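Long-range contacts in lysine cyclodeaminase (Streptomyces pristinaespiralis, PDB 5YU3), which probably converts L-lysine to L-pipecolic acid with release of ammonia, using bound NAD, and also recognises L-ornithine and L-2,4-diaminobutyric acid: residues E2-D10 with A319-I330; A110-R121 with E307-L316. All blocks are in the same frame, centred on the assembly; numbering follows the deposited sequence.

Contact 1 of 2, residues E2-D10 with A319-I330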
loop_
_atom_site.group_PDB
_atom_site.type_symbol
_atom_site.label_atom_id
_atom_site.label_comp_id
_atom_site.label_asym_id
_atom_site.label_seq_id
_atom_site.Cartn_x
_atom_site.Cartn_y
_atom_site.Cartn_z
ATOM N N GLU A 2 14.286 8.192 -12.914
ATOM C CA GLU A 2 13.296 7.271 -13.445
ATOM C C GLU A 2 13.235 6.043 -12.554
ATOM O O GLU A 2 14.198 5.715 -11.852
ATOM C CB GLU A 2 13.611 6.865 -14.884
ATOM C CG GLU A 2 13.570 8.015 -15.882
ATOM C CD GLU A 2 14.038 7.586 -17.257
ATOM O OE1 GLU A 2 15.166 7.067 -17.353
ATOM O OE2 GLU A 2 13.275 7.754 -18.233
ATOM N N THR A 3 12.088 5.375 -12.585
ATOM C CA THR A 3 11.902 4.166 -11.801
ATOM C C THR A 3 12.609 3.002 -12.479
ATOM O O THR A 3 12.478 2.806 -13.692
ATOM C CB THR A 3 10.414 3.864 -11.640
ATOM O OG1 THR A 3 9.784 4.927 -10.918
ATOM C CG2 THR A 3 10.204 2.571 -10.870
ATOM N N TRP A 4 13.352 2.229 -11.695
ATOM C CA TRP A 4 13.975 1.004 -12.186
ATOM C C TRP A 4 12.932 -0.104 -12.131
ATOM O O TRP A 4 12.501 -0.499 -11.043
ATOM C CB TRP A 4 15.186 0.678 -11.322
ATOM C CG TRP A 4 16.021 -0.493 -11.746
ATOM C CD1 TRP A 4 16.060 -1.089 -12.975
ATOM C CD2 TRP A 4 16.953 -1.197 -10.922
ATOM N NE1 TRP A 4 16.970 -2.131 -12.960
ATOM C CE2 TRP A 4 17.520 -2.221 -11.708
ATOM C CE3 TRP A 4 17.348 -1.072 -9.584
ATOM C CZ2 TRP A 4 18.475 -3.101 -11.208
ATOM C CZ3 TRP A 4 18.294 -1.956 -9.084
ATOM C CH2 TRP A 4 18.850 -2.955 -9.900
ATOM N N VAL A 5 12.491 -0.585 -13.289
ATOM C CA VAL A 5 11.489 -1.645 -13.362
ATOM C C VAL A 5 12.194 -2.930 -13.762
ATOM O O VAL A 5 12.852 -2.984 -14.807
ATOM C CB VAL A 5 10.361 -1.318 -14.352
ATOM C CG1 VAL A 5 9.392 -2.483 -14.448
ATOM C CG2 VAL A 5 9.617 -0.060 -13.919
ATOM N N LEU A 6 12.046 -3.966 -12.944
ATOM C CA LEU A 6 12.474 -5.309 -13.317
ATOM C C LEU A 6 11.275 -6.037 -13.914
ATOM O O LEU A 6 10.348 -6.404 -13.192
ATOM C CB LEU A 6 13.024 -6.055 -12.105
ATOM C CG LEU A 6 14.282 -5.500 -11.443
ATOM C CD1 LEU A 6 14.779 -6.482 -10.391
ATOM C CD2 LEU A 6 15.364 -5.224 -12.485
ATOM N N GLY A 7 11.281 -6.245 -15.229
ATOM C CA GLY A 7 10.228 -7.036 -15.830
ATOM C C GLY A 7 10.294 -8.488 -15.389
ATOM O O GLY A 7 11.302 -8.957 -14.851
ATOM N N ARG A 8 9.188 -9.210 -15.611
ATOM C CA ARG A 8 9.183 -10.655 -15.368
ATOM C C ARG A 8 10.350 -11.334 -16.081
ATOM O O ARG A 8 10.909 -12.319 -15.579
ATOM C CB ARG A 8 7.850 -11.270 -15.826
ATOM C CG ARG A 8 7.512 -11.035 -17.302
ATOM C CD ARG A 8 6.245 -11.773 -17.769
ATOM N NE ARG A 8 5.064 -11.354 -17.015
ATOM C CZ ARG A 8 3.918 -10.929 -17.548
ATOM N NH1 ARG A 8 3.766 -10.853 -18.868
ATOM N NH2 ARG A 8 2.917 -10.577 -16.748
ATOM N N ARG A 9 10.730 -10.820 -17.250
ATOM C CA ARG A 9 11.865 -11.376 -17.979
ATOM C C ARG A 9 13.162 -11.170 -17.203
ATOM O O ARG A 9 13.984 -12.089 -17.098
ATOM C CB ARG A 9 11.934 -10.736 -19.369
ATOM C CG ARG A 9 13.283 -10.838 -20.055
ATOM C CD ARG A 9 13.479 -12.205 -20.680
ATOM N NE ARG A 9 14.724 -12.278 -21.447
ATOM C CZ ARG A 9 15.213 -13.405 -21.957
ATOM N NH1 ARG A 9 14.555 -14.546 -21.785
ATOM N NH2 ARG A 9 16.352 -13.394 -22.635
ATOM N N ASP A 10 13.336 -9.988 -16.603
ATOM C CA ASP A 10 14.539 -9.722 -15.823
ATOM C C ASP A 10 14.610 -10.615 -14.589
ATOM O O ASP A 10 15.678 -11.140 -14.261
ATOM C CB ASP A 10 14.582 -8.251 -15.422
ATOM C CG ASP A 10 14.581 -7.323 -16.623
ATOM O OD1 ASP A 10 15.521 -7.402 -17.435
ATOM O OD2 ASP A 10 13.638 -6.519 -16.756
ATOM N N ALA A 319 20.518 -7.928 -10.145
ATOM C CA ALA A 319 20.102 -7.177 -11.326
ATOM C C ALA A 319 21.035 -6.002 -11.602
ATOM O O ALA A 319 21.339 -5.706 -12.765
ATOM C CB ALA A 319 18.662 -6.687 -11.154
ATOM N N ALA A 320 21.493 -5.314 -10.551
ATOM C CA ALA A 320 22.408 -4.193 -10.747
ATOM C C ALA A 320 23.741 -4.665 -11.315
ATOM O O ALA A 320 24.306 -4.025 -12.211
ATOM C CB ALA A 320 22.626 -3.454 -9.427
ATOM N N GLU A 321 24.258 -5.775 -10.781
ATOM C CA GLU A 321 25.485 -6.390 -11.278
ATOM C C GLU A 321 25.413 -6.660 -12.776
ATOM O O GLU A 321 26.408 -6.503 -13.498
ATOM C CB GLU A 321 25.698 -7.696 -10.514
ATOM C CG GLU A 321 27.095 -8.234 -10.430
ATOM C CD GLU A 321 27.079 -9.643 -9.869
ATOM O OE1 GLU A 321 26.331 -9.879 -8.889
ATOM O OE2 GLU A 321 27.782 -10.517 -10.422
ATOM N N ARG A 322 24.247 -7.083 -13.255
ATOM C CA ARG A 322 24.052 -7.502 -14.638
ATOM C C ARG A 322 23.385 -6.439 -15.492
ATOM O O ARG A 322 23.064 -6.709 -16.655
ATOM C CB ARG A 322 23.225 -8.786 -14.673
ATOM C CG ARG A 322 23.927 -9.939 -13.986
ATOM C CD ARG A 322 23.003 -11.131 -13.749
ATOM N NE ARG A 322 23.817 -12.330 -13.547
ATOM C CZ ARG A 322 24.347 -12.675 -12.386
ATOM N NH1 ARG A 322 24.129 -11.925 -11.302
ATOM N NH2 ARG A 322 25.091 -13.771 -12.303
ATOM N N ASP A 323 23.161 -5.250 -14.938
ATOM C CA ASP A 323 22.524 -4.143 -15.653
ATOM C C ASP A 323 21.192 -4.562 -16.277
ATOM O O ASP A 323 20.874 -4.214 -17.418
ATOM C CB ASP A 323 23.474 -3.564 -16.714
ATOM C CG ASP A 323 23.050 -2.183 -17.173
ATOM O OD1 ASP A 323 22.444 -1.450 -16.358
ATOM O OD2 ASP A 323 23.300 -1.833 -18.347
ATOM N N LEU A 324 20.404 -5.328 -15.522
ATOM C CA LEU A 324 19.103 -5.793 -15.973
ATOM C C LEU A 324 18.007 -4.770 -15.649
ATOM O O LEU A 324 18.176 -3.888 -14.809
ATOM C CB LEU A 324 18.765 -7.139 -15.327
ATOM C CG LEU A 324 19.625 -8.313 -15.820
ATOM C CD1 LEU A 324 19.424 -9.546 -14.935
ATOM C CD2 LEU A 324 19.302 -8.638 -17.268
ATOM N N GLY A 325 16.876 -4.902 -16.336
ATOM C CA GLY A 325 15.722 -4.060 -16.095
ATOM C C GLY A 325 15.690 -2.840 -16.999
ATOM O O GLY A 325 16.610 -2.572 -17.779
ATOM N N ILE A 326 14.598 -2.075 -16.882
ATOM C CA ILE A 326 14.415 -0.867 -17.677
ATOM C C ILE A 326 14.167 0.323 -16.761
ATOM O O ILE A 326 13.823 0.179 -15.588
ATOM C CB ILE A 326 13.265 -1.007 -18.696
ATOM C CG1 ILE A 326 11.940 -1.301 -17.985
ATOM C CG2 ILE A 326 13.604 -2.089 -19.723
ATOM C CD1 ILE A 326 10.736 -1.297 -18.914
ATOM N N ARG A 327 14.377 1.515 -17.308
ATOM C CA ARG A 327 14.084 2.764 -16.615
ATOM C C ARG A 327 12.832 3.353 -17.241
ATOM O O ARG A 327 12.777 3.541 -18.458
ATOM C CB ARG A 327 15.248 3.749 -16.717
ATOM C CG ARG A 327 16.497 3.305 -15.999
ATOM C CD ARG A 327 16.403 3.647 -14.538
ATOM N NE ARG A 327 17.444 2.982 -13.765
ATOM C CZ ARG A 327 17.659 3.200 -12.472
ATOM N NH1 ARG A 327 16.899 4.071 -11.810
ATOM N NH2 ARG A 327 18.629 2.548 -11.842
ATOM N N VAL A 328 11.819 3.619 -16.423
ATOM C CA VAL A 328 10.580 4.224 -16.893
ATOM C C VAL A 328 10.326 5.483 -16.079
ATOM O O VAL A 328 10.315 5.433 -14.846
ATOM C CB VAL A 328 9.380 3.263 -16.783
ATOM C CG1 VAL A 328 8.159 3.885 -17.442
ATOM C CG2 VAL A 328 9.696 1.909 -17.418
ATOM N N GLY A 329 10.137 6.608 -16.763
ATOM C CA GLY A 329 9.706 7.807 -16.071
ATOM C C GLY A 329 8.220 7.716 -15.818
ATOM O O GLY A 329 7.424 7.915 -16.739
ATOM N N ILE A 330 7.835 7.375 -14.592
ATOM C CA ILE A 330 6.430 7.238 -14.218
ATOM C C ILE A 330 5.934 8.465 -13.471
ATOM O O ILE A 330 4.943 9.080 -13.865
ATOM C CB ILE A 330 6.211 5.961 -13.377
ATOM C CG1 ILE A 330 6.750 4.722 -14.113
ATOM C CG2 ILE A 330 4.720 5.789 -13.041
ATOM C CD1 ILE A 330 6.707 3.445 -13.270
HETATM O O HOH W 1 10.567 6.582 -19.582
HETATM O O HOH W 2 9.142 7.423 -12.036
#
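Thr3 and Val5 pair with Val328 and Ile326 as hydrogen-bonded antiparallel partners, so that the chain's last strand, 326-328, joins its first, 3-6, as an outermost strand, within this chain, of the mixed sheet. Trp4 faces Arg327 at the non-hydrogen-bonded position between them. CB of Trp4 lies over the centre of the Arg327 guanidinium, 3.7 Å from CZ, and CG is 4.0 Å from Arg327 NH2; indole and guanidinium planes are nearly parallel, 8° apart. With CG anti to the backbone N (chi1 -175°), the ring swings out obliquely from the strand towards the end of helix 305-321, with CD1 near Ile326 O. NE1 then donates to Leu324 O at 2.8 Å, a nearly straight bond lying in both the indole and the carbonyl plane, which fixes the turn of the ring. Farther out, CZ2 meets Ala319 CB at 3.6 Å and CH2 reaches Ala320 CB on the last turn of helix 305-321. That helix ends in a Schellman motif at Asp323, so the tryptophan bridges the helix end and the returning strand. Arg327 is itself held by NH1, which bonds to Glu2 O from above the carbonyl plane.

Gly325, at phi 93°, passes where a side chain would collide with the indole and Leu6 CD2. Asp10 ties this turn to the start of helix 8-18: OD1 accepts weakly from Gly325 N, while OD2 takes the amide of Gly7, the N-cap residue, on its anti lone pair. On the sheet face away from Trp4, Val5 CG2 packs on Val328 CG2, and Val5 also packs on Val328 of the second subunit. Thr3 OG1, bonded to Leu108 O, accepts from one water that receives Ile330 N; a second water receives Gly329 N at 2.9 Å and donates to Glu2 OE2.

Contact 2 of 2, residues A110-R121 with E307-L316. With NAD (nicotinamide-adenine-dinucleotide), chain F; PRO (proline), chain G.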
loop_
_atom_site.group_PDB
_atom_site.type_symbol
_atom_site.label_atom_id
_atom_site.label_comp_id
_atom_site.label_asym_id
_atom_site.label_seq_id
_atom_site.Cartn_x
_atom_site.Cartn_y
_atom_site.Cartn_z
ATOM N N ALA A 110 12.162 1.655 -7.474
ATOM C CA ALA A 110 12.284 0.324 -8.050
ATOM C C ALA A 110 10.972 -0.430 -7.882
ATOM O O ALA A 110 10.230 -0.213 -6.916
ATOM C CB ALA A 110 13.446 -0.447 -7.412
ATOM N N LEU A 111 10.690 -1.305 -8.849
ATOM C CA LEU A 111 9.451 -2.075 -8.885
ATOM C C LEU A 111 9.727 -3.428 -9.532
ATOM O O LEU A 111 10.357 -3.475 -10.590
ATOM C CB LEU A 111 8.380 -1.314 -9.679
ATOM C CG LEU A 111 7.069 -2.046 -9.943
ATOM C CD1 LEU A 111 6.362 -2.314 -8.627
ATOM C CD2 LEU A 111 6.195 -1.208 -10.868
ATOM N N MET A 112 9.238 -4.517 -8.925
ATOM C CA MET A 112 9.495 -5.851 -9.466
ATOM C C MET A 112 8.367 -6.810 -9.111
ATOM O O MET A 112 7.528 -6.536 -8.245
ATOM C CB MET A 112 10.829 -6.423 -8.950
ATOM C CG MET A 112 10.855 -6.648 -7.435
ATOM S SD MET A 112 12.350 -7.496 -6.870
ATOM C CE MET A 112 12.056 -9.139 -7.521
ATOM N N ASP A 113 8.368 -7.953 -9.802
ATOM C CA ASP A 113 7.464 -9.058 -9.492
ATOM C C ASP A 113 7.564 -9.455 -8.025
ATOM O O ASP A 113 8.649 -9.450 -7.432
ATOM C CB ASP A 113 7.815 -10.278 -10.351
ATOM C CG ASP A 113 7.113 -11.539 -9.881
ATOM O OD1 ASP A 113 5.867 -11.556 -9.922
ATOM O OD2 ASP A 113 7.799 -12.511 -9.484
ATOM N N GLY A 114 6.424 -9.854 -7.452
ATOM C CA GLY A 114 6.399 -10.399 -6.106
ATOM C C GLY A 114 6.041 -11.874 -6.022
ATOM O O GLY A 114 6.111 -12.457 -4.936
ATOM N N VAL A 115 5.671 -12.501 -7.144
ATOM C CA VAL A 115 5.248 -13.908 -7.114
ATOM C C VAL A 115 6.420 -14.821 -6.757
ATOM O O VAL A 115 6.359 -15.592 -5.785
ATOM C CB VAL A 115 4.619 -14.319 -8.457
ATOM C CG1 VAL A 115 4.327 -15.827 -8.463
ATOM C CG2 VAL A 115 3.342 -13.538 -8.723
ATOM N N LEU A 116 7.496 -14.777 -7.557
ATOM C CA LEU A 116 8.658 -15.619 -7.270
ATOM C C LEU A 116 9.296 -15.239 -5.936
ATOM O O LEU A 116 9.592 -16.108 -5.111
ATOM C CB LEU A 116 9.688 -15.524 -8.401
ATOM C CG LEU A 116 10.984 -16.315 -8.182
ATOM C CD1 LEU A 116 10.690 -17.797 -8.008
ATOM C CD2 LEU A 116 11.977 -16.073 -9.342
ATOM N N LEU A 117 9.532 -13.940 -5.724
ATOM C CA LEU A 117 10.129 -13.457 -4.481
ATOM C C LEU A 117 9.364 -13.951 -3.249
ATOM O O LEU A 117 9.982 -14.348 -2.252
ATOM C CB LEU A 117 10.186 -11.920 -4.511
ATOM C CG LEU A 117 10.724 -11.118 -3.325
ATOM C CD1 LEU A 117 11.278 -9.776 -3.805
ATOM C CD2 LEU A 117 9.642 -10.867 -2.269
ATOM N N THR A 118 8.031 -13.901 -3.286
ATOM C CA THR A 118 7.246 -14.346 -2.129
ATOM C C THR A 118 7.486 -15.829 -1.865
ATOM O O THR A 118 7.733 -16.244 -0.725
ATOM C CB THR A 118 5.746 -14.076 -2.343
ATOM O OG1 THR A 118 5.503 -12.659 -2.375
ATOM C CG2 THR A 118 4.903 -14.686 -1.197
ATOM N N ALA A 119 7.455 -16.638 -2.926
ATOM C CA ALA A 119 7.681 -18.074 -2.765
ATOM C C ALA A 119 9.077 -18.346 -2.224
ATOM O O ALA A 119 9.259 -19.219 -1.369
ATOM C CB ALA A 119 7.458 -18.792 -4.101
ATOM N N LEU A 120 10.081 -17.596 -2.703
ATOM C CA LEU A 120 11.450 -17.795 -2.246
ATOM C C LEU A 120 11.598 -17.462 -0.766
ATOM O O LEU A 120 12.163 -18.254 -0.002
ATOM C CB LEU A 120 12.416 -16.941 -3.074
ATOM C CG LEU A 120 12.531 -17.374 -4.539
ATOM C CD1 LEU A 120 13.448 -16.415 -5.317
ATOM C CD2 LEU A 120 13.035 -18.806 -4.657
ATOM N N ARG A 121 11.146 -16.272 -0.344
ATOM C CA ARG A 121 11.421 -15.896 1.043
ATOM C C ARG A 121 10.548 -16.672 2.026
ATOM O O ARG A 121 10.911 -16.787 3.206
ATOM C CB ARG A 121 11.288 -14.367 1.244
ATOM C CG ARG A 121 9.953 -13.707 0.881
ATOM C CD ARG A 121 8.857 -14.045 1.898
ATOM N NE ARG A 121 7.948 -12.939 2.167
ATOM C CZ ARG A 121 6.753 -13.074 2.739
ATOM N NH1 ARG A 121 6.290 -14.287 3.072
ATOM N NH2 ARG A 121 6.007 -11.991 2.968
ATOM N N GLU A 307 10.904 -9.374 5.320
ATOM C CA GLU A 307 11.389 -10.492 4.515
ATOM C C GLU A 307 11.365 -10.145 3.035
ATOM O O GLU A 307 12.277 -10.513 2.288
ATOM C CB GLU A 307 10.553 -11.742 4.769
ATOM C CG GLU A 307 10.508 -12.168 6.242
ATOM C CD GLU A 307 9.551 -13.324 6.498
ATOM O OE1 GLU A 307 8.533 -13.433 5.790
ATOM O OE2 GLU A 307 9.826 -14.132 7.418
ATOM N N ASP A 308 10.326 -9.435 2.598
ATOM C CA ASP A 308 10.234 -9.026 1.200
ATOM C C ASP A 308 11.291 -7.988 0.851
ATOM O O ASP A 308 11.858 -8.018 -0.249
ATOM C CB ASP A 308 8.833 -8.497 0.923
ATOM C CG ASP A 308 7.778 -9.519 1.239
ATOM O OD1 ASP A 308 7.774 -10.556 0.550
ATOM O OD2 ASP A 308 6.965 -9.306 2.172
ATOM N N ALA A 309 11.564 -7.055 1.769
ATOM C CA ALA A 309 12.619 -6.075 1.530
ATOM C C ALA A 309 13.979 -6.751 1.399
ATOM O O ALA A 309 14.804 -6.353 0.565
ATOM C CB ALA A 309 12.646 -5.040 2.660
ATOM N N LEU A 310 14.231 -7.776 2.216
ATOM C CA LEU A 310 15.518 -8.462 2.163
ATOM C C LEU A 310 15.659 -9.270 0.882
ATOM O O LEU A 310 16.718 -9.247 0.240
ATOM C CB LEU A 310 15.685 -9.378 3.375
ATOM C CG LEU A 310 15.979 -8.704 4.707
ATOM C CD1 LEU A 310 16.074 -9.777 5.773
ATOM C CD2 LEU A 310 17.271 -7.899 4.627
ATOM N N ALA A 311 14.610 -10.002 0.499
ATOM C CA ALA A 311 14.676 -10.748 -0.755
ATOM C C ALA A 311 14.773 -9.807 -1.950
ATOM O O ALA A 311 15.474 -10.103 -2.928
ATOM C CB ALA A 311 13.467 -11.664 -0.895
ATOM N N MET A 312 14.071 -8.672 -1.898
ATOM C CA MET A 312 14.203 -7.697 -2.981
ATOM C C MET A 312 15.637 -7.206 -3.095
ATOM O O MET A 312 16.175 -7.083 -4.206
ATOM C CB MET A 312 13.246 -6.519 -2.767
ATOM C CG MET A 312 13.347 -5.444 -3.862
ATOM S SD MET A 312 11.821 -4.480 -3.980
ATOM C CE MET A 312 12.123 -3.453 -5.431
ATOM N N GLU A 313 16.290 -6.957 -1.958
ATOM C CA GLU A 313 17.684 -6.520 -2.002
ATOM C C GLU A 313 18.554 -7.547 -2.715
ATOM O O GLU A 313 19.464 -7.185 -3.468
ATOM C CB GLU A 313 18.203 -6.270 -0.589
ATOM C CG GLU A 313 19.553 -5.576 -0.526
ATOM C CD GLU A 313 19.498 -4.128 -0.993
ATOM O OE1 GLU A 313 18.394 -3.537 -1.001
ATOM O OE2 GLU A 313 20.568 -3.579 -1.343
ATOM N N VAL A 314 18.291 -8.836 -2.490
ATOM C CA VAL A 314 19.072 -9.870 -3.163
ATOM C C VAL A 314 18.864 -9.799 -4.673
ATOM O O VAL A 314 19.822 -9.904 -5.452
ATOM C CB VAL A 314 18.713 -11.261 -2.610
ATOM C CG1 VAL A 314 19.356 -12.343 -3.476
ATOM C CG2 VAL A 314 19.170 -11.374 -1.161
ATOM N N PHE A 315 17.614 -9.617 -5.106
ATOM C CA PHE A 315 17.331 -9.478 -6.531
ATOM C C PHE A 315 17.957 -8.211 -7.110
ATOM O O PHE A 315 18.506 -8.235 -8.215
ATOM C CB PHE A 315 15.821 -9.469 -6.773
ATOM C CG PHE A 315 15.228 -10.837 -6.908
ATOM C CD1 PHE A 315 15.243 -11.494 -8.127
ATOM C CD2 PHE A 315 14.683 -11.481 -5.810
ATOM C CE1 PHE A 315 14.696 -12.765 -8.254
ATOM C CE2 PHE A 315 14.139 -12.756 -5.929
ATOM C CZ PHE A 315 14.150 -13.398 -7.156
ATOM N N LEU A 316 17.855 -7.085 -6.401
ATOM C CA LEU A 316 18.393 -5.840 -6.950
ATOM C C LEU A 316 19.912 -5.880 -7.043
ATOM O O LEU A 316 20.489 -5.294 -7.967
ATOM C CB LEU A 316 17.953 -4.648 -6.101
ATOM C CG LEU A 316 16.456 -4.354 -6.103
ATOM C CD1 LEU A 316 16.177 -3.061 -5.350
ATOM C CD2 LEU A 316 15.900 -4.302 -7.525
HETATM P PA NAD F . -2.005 -22.557 -3.787
HETATM O O1A NAD F . -3.418 -22.272 -4.190
HETATM O O2A NAD F . -0.919 -22.628 -4.842
HETATM O O5B NAD F . -1.976 -23.982 -3.041
HETATM C C5B NAD F . -2.834 -24.220 -1.918
HETATM C C4B NAD F . -3.176 -25.702 -1.946
HETATM O O4B NAD F . -3.886 -26.044 -0.753
HETATM C C3B NAD F . -4.110 -26.048 -3.109
HETATM O O3B NAD F . -3.492 -27.034 -3.965
HETATM C C2B NAD F . -5.351 -26.603 -2.429
HETATM O O2B NAD F . -5.966 -27.678 -3.133
HETATM C C1B NAD F . -4.789 -27.083 -1.110
HETATM N N9A NAD F . -5.755 -27.263 -0.005
HETATM C C8A NAD F . -6.850 -26.525 0.288
HETATM N N7A NAD F . -7.463 -27.012 1.415
HETATM C C5A NAD F . -6.735 -28.072 1.838
HETATM C C6A NAD F . -6.795 -29.051 2.940
HETATM N N6A NAD F . -7.782 -28.996 3.865
HETATM N N1A NAD F . -5.817 -29.982 3.008
HETATM C C2A NAD F . -4.815 -30.072 2.113
HETATM N N3A NAD F . -4.704 -29.227 1.075
HETATM C C4A NAD F . -5.614 -28.229 0.899
HETATM O O3 NAD F . -1.597 -21.445 -2.675
HETATM P PN NAD F . -0.147 -21.180 -2.054
HETATM O O1N NAD F . 0.577 -22.501 -1.937
HETATM O O2N NAD F . 0.482 -20.031 -2.813
HETATM O O5D NAD F . -0.507 -20.612 -0.588
HETATM C C5D NAD F . -0.953 -21.501 0.438
HETATM C C4D NAD F . -1.127 -20.711 1.734
HETATM O O4D NAD F . 0.108 -20.096 2.100
HETATM C C3D NAD F . -2.127 -19.577 1.580
HETATM O O3D NAD F . -2.871 -19.447 2.811
HETATM C C2D NAD F . -1.246 -18.357 1.428
HETATM O O2D NAD F . -1.918 -17.132 1.752
HETATM C C1D NAD F . -0.137 -18.719 2.394
HETATM N N1N NAD F . 1.097 -17.959 2.238
HETATM C C2N NAD F . 1.817 -17.707 3.340
HETATM C C3N NAD F . 3.001 -16.986 3.272
HETATM C C7N NAD F . 3.773 -16.749 4.527
HETATM O O7N NAD F . 4.677 -15.939 4.543
HETATM N N7N NAD F . 3.469 -17.486 5.609
HETATM C C4N NAD F . 3.475 -16.547 2.032
HETATM C C5N NAD F . 2.717 -16.851 0.903
HETATM C C6N NAD F . 1.528 -17.571 1.024
HETATM N N PRO G . 0.668 -13.763 3.508
HETATM C CA PRO G . 1.370 -13.553 2.133
HETATM C C PRO G . 2.676 -12.729 2.313
HETATM O O PRO G . 3.101 -12.241 1.251
HETATM C CB PRO G . 0.478 -12.955 1.439
HETATM C CG PRO G . -0.899 -13.641 1.933
HETATM C CD PRO G . -0.630 -14.276 3.029
HETATM O OXT PRO G . 3.300 -12.593 3.425
#
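Leu117 fits as a knob into a hole formed by Asp308, Ala311, Met312 and Phe315, where helix 115-133 crosses helix 305-321 with their segments at 113°. Its CG lies 3.7 Å from Ala311 CB, while the two methyls diverge, CD1 to the backbone of Met312 and CD2 to Asp308. Beside it Met112 CE sits over one face of Phe315, 3.6 Å from CG, in a CH-pi contact, with SD placed obliquely as a Met-aromatic partner; Leu116 CD2 and Leu120 CD1 meet the ring's edge. Val11 and Val14 of helix 8-18 add to this core.

Met112 and Met312 slide closely past each other, SD to CG 3.8 Å, and packing is looser only at the start of the strand segment, where Ala110 CB is 4.3 Å from Leu316 CD1. No touching residue is exposed, so the opposite end opens not to bulk water but to the ligand pocket, and there the contact turns polar. Arg121 starts with CG between the backbone N and the carbonyl carbon (chi1 57°) and bends twice more, which presents its guanidinium side-on to Asp308: NE donates to OD1 at 2.9 Å and NH2 to OD2 at 3.0 Å, the latter almost straight at 178°. Glu307 OE1 lies over the centre of the guanidinium face, a long ion pair acting through charge alone. The remaining edge serves the ligands, NH2 donating to proline OXT at 2.8 Å and NH1, weakly, to NAD O7N. A leucine in place of Arg121 would probably leave the proline carboxylate without this mate and Asp308 with one cation fewer. Because its OD1 also pairs with Lys77, Asp308 probably helps position both Arg121, which bonds the proline carboxylate, and Lys77, which also bonds the proline.

In the fold
From the N terminus, strand 3-6 waits for almost the whole chain before strand 326-328 returns to it, so contact 1 closes a loop of 308 residues. Within that span lies contact 2, whose own loop of 185 residues holds the parallel sheet of what is probably a Rossmann-type NAD-binding domain. The two loops therefore nest rather than cross, and both end on helix 305-321, contact 2 along its body and contact 1 at its C-terminal turn. Backbone bonds of Trp4 and Leu6 to Leu111 join strands 3-6 and 108-113, carrying the mixed sheet from one contact into the other. Both also touch the second subunit, so the terminal strands and the start of helix 115-133 lie at the dimer interface.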